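Local coordinates for protein nucleoporin NUP82 (Saccharomyces cerevisiae, PDB 3PBP) that serves as a component of the nuclear pore complex and binds the nucleoporin NUP116 through its N-terminal domain, the part described here, at residues 141-146 with 185-190; 292-297 with 323-328; 316-321 with 361-366. The protein carries 1 engineered substitution. One frame throughout, in Å; residues are numbered along the deposited sequence.

Interaction 1 (141-146 with 185-190); sequences CIVVLK and LEFSKD
Two successive blades of the Nup82 beta-propeller face each other here, with Val143 and Leu145 of strand 141-146 packed against Leu185 and Phe187 of the strand that ends at residue 187. The Phe187 ring is met at its edge, near its own plane: Val143 CG2 lies 3.9 Å from Phe187 CZ and as far from CE2, so the methyl lies outside the rim, beside the bond joining these two carbons, and not above a face. The branch that does this is set by the valine torsion (chi1 -175°), which turns CG1 opposite the backbone N and brings CG2 beside that N. CG1 takes the second neighbour, Leu185 CD2, at 4.4 Å. The same leucine methyl also reaches Leu145 CB, 3.9 Å away, and thus touches both residues of the neighbouring strand.

The strands belong to separate antiparallel sheets, 141-146 as the second strand of one blade and 182-187 as the first strand of the next. Their short segments run nearly antiparallel, at 156°, with axes 9.8 Å apart at closest approach. No hydrogen bond joins the two segments; the contact is made by side chains. Leu131 packs on Leu185 from the first blade, while Leu194 covers both Leu185 and Phe187 from the second, and the ring of His133 meets that of Phe187. Past the strand the chain enters an ST turn, in which Asp190 N donates to Ser188 OG at 3.3 Å. Lys189 NZ pairs with Glu186 OE2 over 3.6 Å and also bonds to Thr304 O.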
ATOM      1  N   CYS A 141      -8.701   8.539 -11.500  1.00 53.21           N
ATOM      2  CA  CYS A 141      -7.719   8.669 -10.439  1.00 52.80           C
ATOM      3  C   CYS A 141      -6.510   7.731 -10.537  1.00 52.17           C
ATOM      4  O   CYS A 141      -6.669   6.516 -10.638  1.00 51.81           O
ATOM      5  CB  CYS A 141      -8.424   8.476  -9.102  1.00 53.25           C
ATOM      6  SG  CYS A 141      -7.335   8.501  -7.674  1.00 59.05           S
ATOM      7  N   ILE A 142      -5.300   8.291 -10.524  1.00 50.82           N
ATOM      8  CA  ILE A 142      -4.111   7.448 -10.568  1.00 50.08           C
ATOM      9  C   ILE A 142      -3.328   7.586  -9.268  1.00 50.26           C
ATOM     10  O   ILE A 142      -3.167   8.679  -8.716  1.00 49.78           O
ATOM     11  CB  ILE A 142      -3.166   7.764 -11.770  1.00 50.14           C
ATOM     12  CG1 ILE A 142      -2.631   9.193 -11.679  1.00 48.27           C
ATOM     13  CG2 ILE A 142      -3.891   7.508 -13.080  1.00 45.52           C
ATOM     14  CD1 ILE A 142      -1.538   9.474 -12.689  1.00 48.11           C
ATOM     15  N   VAL A 143      -2.858   6.451  -8.773  1.00 49.23           N
ATOM     16  CA  VAL A 143      -2.119   6.417  -7.527  1.00 48.48           C
ATOM     17  C   VAL A 143      -0.646   6.285  -7.861  1.00 48.83           C
ATOM     18  O   VAL A 143      -0.246   5.372  -8.586  1.00 50.42           O
ATOM     19  CB  VAL A 143      -2.594   5.230  -6.679  1.00 46.82           C
ATOM     20  CG1 VAL A 143      -1.923   5.236  -5.315  1.00 46.20           C
ATOM     21  CG2 VAL A 143      -4.091   5.293  -6.548  1.00 46.26           C
ATOM     22  N   VAL A 144       0.166   7.197  -7.338  1.00 48.19           N
ATOM     23  CA  VAL A 144       1.590   7.179  -7.636  1.00 47.28           C
ATOM     24  C   VAL A 144       2.481   6.996  -6.413  1.00 47.75           C
ATOM     25  O   VAL A 144       2.416   7.781  -5.465  1.00 49.37           O
ATOM     26  CB  VAL A 144       1.998   8.491  -8.383  1.00 46.12           C
ATOM     27  CG1 VAL A 144       3.481   8.470  -8.722  1.00 45.06           C
ATOM     28  CG2 VAL A 144       1.162   8.647  -9.655  1.00 43.65           C
ATOM     29  N   LEU A 145       3.304   5.953  -6.440  1.00 47.75           N
ATOM     30  CA  LEU A 145       4.247   5.683  -5.357  1.00 49.55           C
ATOM     31  C   LEU A 145       5.641   6.130  -5.818  1.00 51.11           C
ATOM     32  O   LEU A 145       6.103   5.728  -6.896  1.00 51.05           O
ATOM     33  CB  LEU A 145       4.284   4.187  -5.027  1.00 47.64           C
ATOM     34  CG  LEU A 145       5.435   3.778  -4.107  1.00 46.33           C
ATOM     35  CD1 LEU A 145       5.119   4.244  -2.693  1.00 46.07           C
ATOM     36  CD2 LEU A 145       5.640   2.276  -4.143  1.00 47.53           C
ATOM     37  N   LYS A 146       6.309   6.957  -5.016  1.00 52.94           N
ATOM     38  CA  LYS A 146       7.657   7.432  -5.371  1.00 55.62           C
ATOM     39  C   LYS A 146       8.753   6.801  -4.488  1.00 56.44           C
ATOM     40  O   LYS A 146       8.443   6.155  -3.486  1.00 56.31           O
ATOM     41  CB  LYS A 146       7.708   8.965  -5.263  1.00 55.06           C
ATOM     42  CG  LYS A 146       6.917   9.684  -6.348  1.00 54.95           C
ATOM     43  CD  LYS A 146       6.780  11.173  -6.058  1.00 53.26           C
ATOM     44  CE  LYS A 146       6.089  11.892  -7.208  1.00 53.08           C
ATOM     45  NZ  LYS A 146       5.620  13.235  -6.801  1.00 52.94           N
ATOM     46  N   LEU A 185       2.447  -2.165  -3.889  1.00 54.51           N
ATOM     47  CA  LEU A 185       1.146  -1.608  -3.563  1.00 53.26           C
ATOM     48  C   LEU A 185       0.104  -2.487  -4.219  1.00 53.05           C
ATOM     49  O   LEU A 185       0.337  -3.048  -5.299  1.00 51.21           O
ATOM     50  CB  LEU A 185       1.042  -0.221  -4.169  1.00 54.98           C
ATOM     51  CG  LEU A 185       0.867   0.955  -3.241  1.00 55.69           C
ATOM     52  CD1 LEU A 185       1.875   0.868  -2.108  1.00 58.41           C
ATOM     53  CD2 LEU A 185       1.030   2.224  -4.051  1.00 56.14           C
ATOM     54  N   GLU A 186      -1.053  -2.581  -3.585  1.00 52.60           N
ATOM     55  CA  GLU A 186      -2.116  -3.405  -4.117  1.00 53.89           C
ATOM     56  C   GLU A 186      -3.434  -3.024  -3.465  1.00 52.35           C
ATOM     57  O   GLU A 186      -3.524  -2.853  -2.255  1.00 52.16           O
ATOM     58  CB  GLU A 186      -1.782  -4.888  -3.861  1.00 58.00           C
ATOM     59  CG  GLU A 186      -2.800  -5.922  -4.346  1.00 64.67           C
ATOM     60  CD  GLU A 186      -3.020  -5.907  -5.856  1.00 69.49           C
ATOM     61  OE1 GLU A 186      -2.046  -5.645  -6.600  1.00 69.94           O
ATOM     62  OE2 GLU A 186      -4.170  -6.177  -6.296  1.00 73.42           O
ATOM     63  N   PHE A 187      -4.462  -2.876  -4.281  1.00 51.35           N
ATOM     64  CA  PHE A 187      -5.770  -2.543  -3.760  1.00 50.27           C
ATOM     65  C   PHE A 187      -6.526  -3.792  -3.323  1.00 49.22           C
ATOM     66  O   PHE A 187      -6.436  -4.849  -3.940  1.00 48.26           O
ATOM     67  CB  PHE A 187      -6.593  -1.822  -4.822  1.00 49.03           C
ATOM     68  CG  PHE A 187      -6.426  -0.334  -4.821  1.00 49.79           C
ATOM     69  CD1 PHE A 187      -7.145   0.463  -3.934  1.00 48.41           C
ATOM     70  CD2 PHE A 187      -5.547   0.280  -5.716  1.00 50.77           C
ATOM     71  CE1 PHE A 187      -6.991   1.870  -3.932  1.00 49.30           C
ATOM     72  CE2 PHE A 187      -5.388   1.685  -5.719  1.00 51.32           C
ATOM     73  CZ  PHE A 187      -6.114   2.479  -4.823  1.00 47.48           C
ATOM     74  N   SER A 188      -7.264  -3.651  -2.237  1.00 49.24           N
ATOM     75  CA  SER A 188      -8.082  -4.728  -1.746  1.00 51.88           C
ATOM     76  C   SER A 188      -9.244  -4.817  -2.723  1.00 53.99           C
ATOM     77  O   SER A 188      -9.563  -3.841  -3.397  1.00 55.99           O
ATOM     78  CB  SER A 188      -8.616  -4.388  -0.366  1.00 51.61           C
ATOM     79  OG  SER A 188      -9.611  -5.320  -0.002  1.00 52.33           O
ATOM     80  N   LYS A 189      -9.892  -5.969  -2.804  1.00 54.38           N
ATOM     81  CA  LYS A 189     -11.000  -6.103  -3.728  1.00 54.24           C
ATOM     82  C   LYS A 189     -12.249  -5.410  -3.186  1.00 54.78           C
ATOM     83  O   LYS A 189     -13.305  -5.417  -3.819  1.00 54.78           O
ATOM     84  CB  LYS A 189     -11.259  -7.588  -4.029  1.00 53.69           C
ATOM     85  CG  LYS A 189     -10.141  -8.256  -4.853  1.00 51.49           C
ATOM     86  CD  LYS A 189     -10.008  -7.647  -6.241  1.00 51.87           C
ATOM     87  CE  LYS A 189      -8.769  -8.117  -7.011  1.00 51.06           C
ATOM     88  NZ  LYS A 189      -7.509  -7.363  -6.657  1.00 54.21           N
ATOM     89  N   ASP A 190     -12.120  -4.803  -2.010  1.00 55.33           N
ATOM     90  CA  ASP A 190     -13.231  -4.064  -1.404  1.00 55.49           C
ATOM     91  C   ASP A 190     -13.310  -2.715  -2.141  1.00 55.65           C
ATOM     92  O   ASP A 190     -14.367  -2.082  -2.212  1.00 57.29           O
ATOM     93  CB  ASP A 190     -12.978  -3.837   0.099  1.00 55.77           C
ATOM     94  CG  ASP A 190     -11.957  -2.705   0.380  1.00 59.97           C
ATOM     95  OD1 ASP A 190     -10.973  -2.562  -0.390  1.00 61.48           O
ATOM     96  OD2 ASP A 190     -12.125  -1.962   1.385  1.00 59.35           O
TER

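Interaction 2 (292-297 with 323-328); sequences GELYDY and SLILLF
Leu294 carries this contact from a short 3-10 turn, its two methyls dividing the work on strand 323-328. CD1 approaches Ile325 CG2 to 3.7 Å, and CD2 rests 4.2 Å from Ser323 CB. The leucine and isoleucine side chains lie alongside each other but run in opposite directions, each passing the other's flank. Ile325 offers its short branch: with chi1 at 66°, CG1 stands between the backbone N and the carbonyl carbon, and CG2 is left beside the N, where the leucine methyl finds it. Ser323 contributes its CB, while its hydroxyl is hydrogen-bonded to NE of Arg353, an arginine of the adjoining strand 347-355 whose NH1 also forms a salt bridge with Glu293 OE1.

The turn holds itself in shape through its backbone: Tyr295 N bonds to Gly292 O at 3.2 Å, Asp296 N to Glu293 O at 3.0 Å and Tyr297 N to Leu294 O at 2.9 Å. From this turn Leu294 faces the propeller blade that includes strands 313-319, 323-329 and 347-355, where Phe319 also touches it. The neighbouring Tyr295 has its hydroxyl hydrogen-bonded to Lys98 N of the NUP116 chain and its ring edge-to-face with His109 of that chain, so the turn touches the blade through Leu294 and NUP116 through Tyr295.

With no hydrogen bond across the segments, the direct fit of Leu294 on the strand depends on apolar shape, and one polar connection between the segments runs through Arg353.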
ATOM      1  N   GLY A 292       8.714 -19.236  10.559  1.00 69.79           N
ATOM      2  CA  GLY A 292      10.030 -18.891  11.062  1.00 69.27           C
ATOM      3  C   GLY A 292      11.124 -18.685  10.023  1.00 68.89           C
ATOM      4  O   GLY A 292      11.922 -17.762  10.150  1.00 68.01           O
ATOM      5  N   GLU A 293      11.164 -19.530   8.997  1.00 69.09           N
ATOM      6  CA  GLU A 293      12.200 -19.424   7.975  1.00 70.81           C
ATOM      7  C   GLU A 293      12.287 -18.037   7.386  1.00 70.24           C
ATOM      8  O   GLU A 293      13.370 -17.469   7.247  1.00 70.78           O
ATOM      9  CB  GLU A 293      11.947 -20.382   6.807  1.00 73.98           C
ATOM     10  CG  GLU A 293      11.717 -21.838   7.152  1.00 79.96           C
ATOM     11  CD  GLU A 293      11.823 -22.736   5.915  1.00 83.52           C
ATOM     12  OE1 GLU A 293      11.135 -22.462   4.904  1.00 84.25           O
ATOM     13  OE2 GLU A 293      12.598 -23.720   5.951  1.00 86.12           O
ATOM     14  N   LEU A 294      11.123 -17.508   7.030  1.00 69.42           N
ATOM     15  CA  LEU A 294      11.007 -16.204   6.385  1.00 67.74           C
ATOM     16  C   LEU A 294      11.631 -15.005   7.095  1.00 66.79           C
ATOM     17  O   LEU A 294      11.803 -13.946   6.487  1.00 66.01           O
ATOM     18  CB  LEU A 294       9.530 -15.937   6.061  1.00 66.09           C
ATOM     19  CG  LEU A 294       8.960 -17.012   5.121  1.00 65.44           C
ATOM     20  CD1 LEU A 294       7.445 -16.910   5.056  1.00 65.60           C
ATOM     21  CD2 LEU A 294       9.579 -16.872   3.738  1.00 63.51           C
ATOM     22  N   TYR A 295      11.976 -15.156   8.369  1.00 66.36           N
ATOM     23  CA  TYR A 295      12.598 -14.048   9.081  1.00 66.91           C
ATOM     24  C   TYR A 295      13.963 -13.768   8.452  1.00 68.31           C
ATOM     25  O   TYR A 295      14.522 -12.682   8.617  1.00 67.86           O
ATOM     26  CB  TYR A 295      12.754 -14.381  10.566  1.00 64.75           C
ATOM     27  CG  TYR A 295      11.538 -14.050  11.404  1.00 63.37           C
ATOM     28  CD1 TYR A 295      11.108 -12.732  11.550  1.00 62.18           C
ATOM     29  CD2 TYR A 295      10.812 -15.054  12.054  1.00 62.02           C
ATOM     30  CE1 TYR A 295       9.986 -12.419  12.319  1.00 60.14           C
ATOM     31  CE2 TYR A 295       9.691 -14.746  12.824  1.00 59.74           C
ATOM     32  CZ  TYR A 295       9.286 -13.428  12.949  1.00 59.00           C
ATOM     33  OH  TYR A 295       8.175 -13.120  13.697  1.00 58.39           O
ATOM     34  N   ASP A 296      14.483 -14.750   7.717  1.00 70.08           N
ATOM     35  CA  ASP A 296      15.781 -14.619   7.062  1.00 72.37           C
ATOM     36  C   ASP A 296      15.665 -14.103   5.637  1.00 72.46           C
ATOM     37  O   ASP A 296      16.664 -14.006   4.935  1.00 73.64           O
ATOM     38  CB  ASP A 296      16.523 -15.964   7.042  1.00 74.56           C
ATOM     39  CG  ASP A 296      16.913 -16.443   8.431  1.00 77.98           C
ATOM     40  OD1 ASP A 296      17.594 -15.677   9.159  1.00 78.49           O
ATOM     41  OD2 ASP A 296      16.541 -17.587   8.788  1.00 78.73           O
ATOM     42  N   TYR A 297      14.452 -13.782   5.202  1.00 72.16           N
ATOM     43  CA  TYR A 297      14.260 -13.281   3.848  1.00 71.17           C
ATOM     44  C   TYR A 297      13.472 -11.978   3.810  1.00 70.33           C
ATOM     45  O   TYR A 297      13.104 -11.419   4.853  1.00 69.90           O
ATOM     46  CB  TYR A 297      13.573 -14.334   2.986  1.00 72.64           C
ATOM     47  CG  TYR A 297      14.365 -15.622   2.895  1.00 76.04           C
ATOM     48  CD1 TYR A 297      14.226 -16.623   3.861  1.00 75.54           C
ATOM     49  CD2 TYR A 297      15.293 -15.822   1.863  1.00 76.33           C
ATOM     50  CE1 TYR A 297      14.991 -17.788   3.804  1.00 76.29           C
ATOM     51  CE2 TYR A 297      16.063 -16.982   1.801  1.00 76.44           C
ATOM     52  CZ  TYR A 297      15.909 -17.960   2.774  1.00 76.80           C
ATOM     53  OH  TYR A 297      16.676 -19.104   2.722  1.00 78.02           O
ATOM     54  N   SER A 323       9.312 -18.138  -2.037  1.00 67.99           N
ATOM     55  CA  SER A 323       8.170 -18.635  -1.276  1.00 67.31           C
ATOM     56  C   SER A 323       6.958 -17.694  -1.407  1.00 66.71           C
ATOM     57  O   SER A 323       7.083 -16.500  -1.744  1.00 66.20           O
ATOM     58  CB  SER A 323       8.573 -18.796   0.200  1.00 67.61           C
ATOM     59  OG  SER A 323       7.670 -19.617   0.922  1.00 68.56           O
ATOM     60  N   LEU A 324       5.783 -18.246  -1.126  1.00 65.32           N
ATOM     61  CA  LEU A 324       4.529 -17.509  -1.221  1.00 63.25           C
ATOM     62  C   LEU A 324       3.693 -17.781   0.012  1.00 61.66           C
ATOM     63  O   LEU A 324       3.599 -18.925   0.439  1.00 60.69           O
ATOM     64  CB  LEU A 324       3.751 -18.012  -2.431  1.00 62.95           C
ATOM     65  CG  LEU A 324       3.273 -17.028  -3.478  1.00 62.86           C
ATOM     66  CD1 LEU A 324       4.454 -16.224  -3.993  1.00 62.73           C
ATOM     67  CD2 LEU A 324       2.600 -17.803  -4.592  1.00 62.09           C
ATOM     68  N   ILE A 325       3.099 -16.752   0.602  1.00 60.51           N
ATOM     69  CA  ILE A 325       2.231 -17.001   1.747  1.00 59.74           C
ATOM     70  C   ILE A 325       0.845 -16.451   1.424  1.00 59.19           C
ATOM     71  O   ILE A 325       0.686 -15.278   1.093  1.00 60.22           O
ATOM     72  CB  ILE A 325       2.765 -16.382   3.085  1.00 58.49           C
ATOM     73  CG1 ILE A 325       2.783 -14.854   3.029  1.00 59.77           C
ATOM     74  CG2 ILE A 325       4.133 -16.918   3.378  1.00 58.19           C
ATOM     75  CD1 ILE A 325       3.038 -14.193   4.388  1.00 55.67           C
ATOM     76  N   LEU A 326      -0.152 -17.324   1.482  1.00 58.15           N
ATOM     77  CA  LEU A 326      -1.523 -16.947   1.196  1.00 56.65           C
ATOM     78  C   LEU A 326      -2.161 -16.580   2.524  1.00 56.57           C
ATOM     79  O   LEU A 326      -2.264 -17.408   3.414  1.00 57.66           O
ATOM     80  CB  LEU A 326      -2.244 -18.119   0.530  1.00 56.27           C
ATOM     81  CG  LEU A 326      -1.598 -18.624  -0.771  1.00 55.78           C
ATOM     82  CD1 LEU A 326      -2.498 -19.660  -1.423  1.00 56.38           C
ATOM     83  CD2 LEU A 326      -1.379 -17.455  -1.732  1.00 55.95           C
ATOM     84  N   LEU A 327      -2.581 -15.327   2.653  1.00 56.60           N
ATOM     85  CA  LEU A 327      -3.162 -14.829   3.890  1.00 54.85           C
ATOM     86  C   LEU A 327      -4.650 -14.525   3.780  1.00 54.67           C
ATOM     87  O   LEU A 327      -5.167 -14.317   2.692  1.00 54.65           O
ATOM     88  CB  LEU A 327      -2.421 -13.565   4.313  1.00 53.54           C
ATOM     89  CG  LEU A 327      -0.897 -13.621   4.228  1.00 52.93           C
ATOM     90  CD1 LEU A 327      -0.304 -12.232   4.525  1.00 53.16           C
ATOM     91  CD2 LEU A 327      -0.387 -14.662   5.190  1.00 51.24           C
ATOM     92  N   PHE A 328      -5.314 -14.486   4.934  1.00 54.89           N
ATOM     93  CA  PHE A 328      -6.741 -14.206   5.041  1.00 54.42           C
ATOM     94  C   PHE A 328      -7.012 -13.216   6.189  1.00 53.75           C
ATOM     95  O   PHE A 328      -6.571 -13.430   7.318  1.00 54.48           O
ATOM     96  CB  PHE A 328      -7.491 -15.514   5.296  1.00 54.98           C
ATOM     97  CG  PHE A 328      -8.951 -15.331   5.570  1.00 56.25           C
ATOM     98  CD1 PHE A 328      -9.838 -14.999   4.536  1.00 57.43           C
ATOM     99  CD2 PHE A 328      -9.446 -15.477   6.862  1.00 53.89           C
ATOM    100  CE1 PHE A 328     -11.205 -14.817   4.796  1.00 56.73           C
ATOM    101  CE2 PHE A 328     -10.796 -15.300   7.131  1.00 54.59           C
ATOM    102  CZ  PHE A 328     -11.681 -14.970   6.098  1.00 55.34           C
TER

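Interaction 3 (316-321 with 361-366); sequences CVSFDD and KSLITL
Leu363 packs against strand 316-319, meeting Cys316 and Ser318 where two blades of the beta-propeller come together. Strand 362-364 is an outermost strand of its antiparallel sheet, and strand 313-319 lies inside the neighbouring blade. The backbones stay well apart, with Ser318 CA and Leu363 CA 8.1 Å from each other, and no hydrogen bond crosses between the segments. Side chains bridge the interval.

The leucine is extended. With chi1 at -58° its CG lies opposite the carbonyl carbon, and with chi2 at 178° CD1 continues straight on from CA, becoming the leading methyl. CD1 is the one leucine atom that touches both partners. Ser318 OG faces the whole fork of the leucine: it lies 3.4 Å from CD1, 3.6 Å from Leu363 CG and 3.7 Å from Leu363 CD2, so the hydroxyl oxygen meets the branch point as well as the two methyls.

Cys316 and Ser318 are two residues apart and direct their side chains to the same side of the strand, but their rotamers differ. The cysteine sulfur is trans to its backbone N (chi1 179°), whereas the serine oxygen is folded in beside its own. Val317, between them, points the other way and packs on Ile325. Around the contact, Leu324 touches both Cys316 and Ser318, and Leu373, from the strand paired with 362-364, also touches Cys316. Just before Leu363, Lys361 and Ser362 both face Ile376 in a classic beta bulge, and their side chains leave the contact to the leucine. Cys316 SG rests 4.0 Å from Leu363 CD1 and 5.7 Å from Ser318 OG.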
ATOM      1  N   CYS A 316      -1.791 -12.199  -1.112  1.00 59.60           N
ATOM      2  CA  CYS A 316      -0.625 -13.016  -1.402  1.00 61.11           C
ATOM      3  C   CYS A 316       0.651 -12.192  -1.347  1.00 61.35           C
ATOM      4  O   CYS A 316       0.708 -11.091  -1.900  1.00 61.79           O
ATOM      5  CB  CYS A 316      -0.753 -13.671  -2.778  1.00 63.23           C
ATOM      6  SG  CYS A 316       0.683 -14.707  -3.239  1.00 66.89           S
ATOM      7  N   VAL A 317       1.669 -12.731  -0.675  1.00 61.32           N
ATOM      8  CA  VAL A 317       2.958 -12.056  -0.547  1.00 61.22           C
ATOM      9  C   VAL A 317       4.150 -12.922  -0.989  1.00 62.67           C
ATOM     10  O   VAL A 317       4.232 -14.105  -0.651  1.00 63.66           O
ATOM     11  CB  VAL A 317       3.188 -11.602   0.901  1.00 59.23           C
ATOM     12  CG1 VAL A 317       4.457 -10.782   0.991  1.00 58.91           C
ATOM     13  CG2 VAL A 317       1.998 -10.784   1.380  1.00 59.24           C
ATOM     14  N   SER A 318       5.058 -12.314  -1.754  1.00 63.86           N
ATOM     15  CA  SER A 318       6.277 -12.962  -2.255  1.00 65.24           C
ATOM     16  C   SER A 318       7.437 -12.764  -1.293  1.00 65.94           C
ATOM     17  O   SER A 318       7.468 -11.787  -0.533  1.00 65.49           O
ATOM     18  CB  SER A 318       6.723 -12.348  -3.583  1.00 65.68           C
ATOM     19  OG  SER A 318       5.875 -12.728  -4.638  1.00 70.18           O
ATOM     20  N   PHE A 319       8.412 -13.672  -1.366  1.00 66.39           N
ATOM     21  CA  PHE A 319       9.607 -13.602  -0.522  1.00 65.23           C
ATOM     22  C   PHE A 319      10.870 -14.057  -1.260  1.00 65.49           C
ATOM     23  O   PHE A 319      10.792 -14.855  -2.198  1.00 64.09           O
ATOM     24  CB  PHE A 319       9.405 -14.449   0.730  1.00 62.70           C
ATOM     25  CG  PHE A 319       8.660 -13.741   1.825  1.00 60.11           C
ATOM     26  CD1 PHE A 319       9.317 -12.844   2.656  1.00 57.88           C
ATOM     27  CD2 PHE A 319       7.302 -13.985   2.033  1.00 59.23           C
ATOM     28  CE1 PHE A 319       8.637 -12.198   3.683  1.00 58.76           C
ATOM     29  CE2 PHE A 319       6.612 -13.344   3.056  1.00 58.28           C
ATOM     30  CZ  PHE A 319       7.283 -12.446   3.886  1.00 58.46           C
ATOM     31  N   ASP A 320      12.020 -13.530  -0.828  1.00 66.31           N
ATOM     32  CA  ASP A 320      13.330 -13.856  -1.408  1.00 66.08           C
ATOM     33  C   ASP A 320      13.519 -15.339  -1.697  1.00 66.89           C
ATOM     34  O   ASP A 320      14.058 -15.708  -2.728  1.00 67.43           O
ATOM     35  CB  ASP A 320      14.463 -13.460  -0.460  1.00 66.52           C
ATOM     36  CG  ASP A 320      14.800 -12.004  -0.513  1.00 67.68           C
ATOM     37  OD1 ASP A 320      14.991 -11.482  -1.630  1.00 67.17           O
ATOM     38  OD2 ASP A 320      14.896 -11.384   0.576  1.00 69.37           O
ATOM     39  N   ASP A 321      13.099 -16.185  -0.765  1.00 67.51           N
ATOM     40  CA  ASP A 321      13.267 -17.624  -0.896  1.00 69.20           C
ATOM     41  C   ASP A 321      12.368 -18.290  -1.928  1.00 68.87           C
ATOM     42  O   ASP A 321      12.201 -19.513  -1.914  1.00 68.25           O
ATOM     43  CB  ASP A 321      13.055 -18.291   0.471  1.00 72.70           C
ATOM     44  CG  ASP A 321      11.601 -18.279   0.915  1.00 74.96           C
ATOM     45  OD1 ASP A 321      10.901 -17.278   0.641  1.00 76.80           O
ATOM     46  OD2 ASP A 321      11.160 -19.265   1.550  1.00 75.27           O
ATOM     47  N   LYS A 361       9.761 -13.097  -9.887  1.00 73.70           N
ATOM     48  CA  LYS A 361       9.951 -11.744 -10.385  1.00 73.44           C
ATOM     49  C   LYS A 361       8.681 -10.890 -10.373  1.00 72.28           C
ATOM     50  O   LYS A 361       8.769  -9.660 -10.459  1.00 72.85           O
ATOM     51  CB  LYS A 361      10.591 -11.788 -11.784  1.00 74.86           C
ATOM     52  CG  LYS A 361      12.040 -12.316 -11.747  1.00 76.59           C
ATOM     53  CD  LYS A 361      12.596 -12.677 -13.123  1.00 78.82           C
ATOM     54  CE  LYS A 361      12.905 -11.434 -13.960  1.00 80.92           C
ATOM     55  NZ  LYS A 361      13.366 -11.773 -15.345  1.00 79.23           N
ATOM     56  N   SER A 362       7.511 -11.520 -10.258  1.00 69.50           N
ATOM     57  CA  SER A 362       6.257 -10.766 -10.192  1.00 67.60           C
ATOM     58  C   SER A 362       5.001 -11.619 -10.074  1.00 66.30           C
ATOM     59  O   SER A 362       4.993 -12.796 -10.442  1.00 65.88           O
ATOM     60  CB  SER A 362       6.099  -9.860 -11.401  1.00 67.28           C
ATOM     61  OG  SER A 362       5.536 -10.593 -12.466  1.00 70.08           O
ATOM     62  N   LEU A 363       3.942 -11.002  -9.548  1.00 64.91           N
ATOM     63  CA  LEU A 363       2.642 -11.652  -9.359  1.00 63.58           C
ATOM     64  C   LEU A 363       1.611 -10.941 -10.233  1.00 63.70           C
ATOM     65  O   LEU A 363       1.619  -9.707 -10.341  1.00 63.43           O
ATOM     66  CB  LEU A 363       2.212 -11.572  -7.896  1.00 60.77           C
ATOM     67  CG  LEU A 363       3.182 -12.191  -6.894  1.00 59.73           C
ATOM     68  CD1 LEU A 363       2.650 -11.987  -5.487  1.00 58.10           C
ATOM     69  CD2 LEU A 363       3.369 -13.678  -7.211  1.00 59.88           C
ATOM     70  N   ILE A 364       0.726 -11.715 -10.855  1.00 62.97           N
ATOM     71  CA  ILE A 364      -0.281 -11.146 -11.744  1.00 61.96           C
ATOM     72  C   ILE A 364      -1.614 -11.863 -11.589  1.00 62.72           C
ATOM     73  O   ILE A 364      -1.650 -13.063 -11.319  1.00 62.85           O
ATOM     74  CB  ILE A 364       0.175 -11.258 -13.221  1.00 60.34           C
ATOM     75  CG1 ILE A 364       1.483 -10.496 -13.417  1.00 58.14           C
ATOM     76  CG2 ILE A 364      -0.893 -10.717 -14.149  1.00 60.46           C
ATOM     77  CD1 ILE A 364       2.035 -10.557 -14.812  1.00 58.04           C
ATOM     78  N   THR A 365      -2.706 -11.119 -11.750  1.00 63.71           N
ATOM     79  CA  THR A 365      -4.047 -11.694 -11.653  1.00 65.04           C
ATOM     80  C   THR A 365      -4.909 -11.197 -12.784  1.00 65.54           C
ATOM     81  O   THR A 365      -4.718 -10.091 -13.284  1.00 64.06           O
ATOM     82  CB  THR A 365      -4.775 -11.318 -10.351  1.00 65.17           C
ATOM     83  OG1 THR A 365      -4.418  -9.982  -9.980  1.00 66.15           O
ATOM     84  CG2 THR A 365      -4.446 -12.297  -9.238  1.00 65.53           C
ATOM     85  N   LEU A 366      -5.855 -12.035 -13.183  1.00 66.76           N
ATOM     86  CA  LEU A 366      -6.782 -11.691 -14.244  1.00 67.65           C
ATOM     87  C   LEU A 366      -8.166 -11.736 -13.626  1.00 68.83           C
ATOM     88  O   LEU A 366      -8.660 -12.805 -13.258  1.00 69.36           O
ATOM     89  CB  LEU A 366      -6.671 -12.687 -15.405  1.00 66.34           C
ATOM     90  CG  LEU A 366      -5.323 -12.665 -16.133  1.00 64.86           C
ATOM     91  CD1 LEU A 366      -5.272 -13.767 -17.161  1.00 63.65           C
ATOM     92  CD2 LEU A 366      -5.114 -11.314 -16.793  1.00 62.91           C
TER

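In the fold
Interactions 2 and 3 share one sheet, since strands 313-319 and 323-329 are neighbours in it, and their segments alternate along the chain. Their centres are 12 Å apart and they touch: Ile325 N lies 3.1 Å from Val317 O in a probable hydrogen bond, and Leu294 CD2 packs 3.4 Å from Asp321 OD1. Interaction 1 closes earlier in the sequence and joins two other blades, its centre about 16 Å from that of interaction 3 and about 23 Å from that of interaction 2. It lies near the centre of the chain, 6 Å away, whereas interaction 2 lies about 21 Å out and alone among the three borders the NUP116 chain.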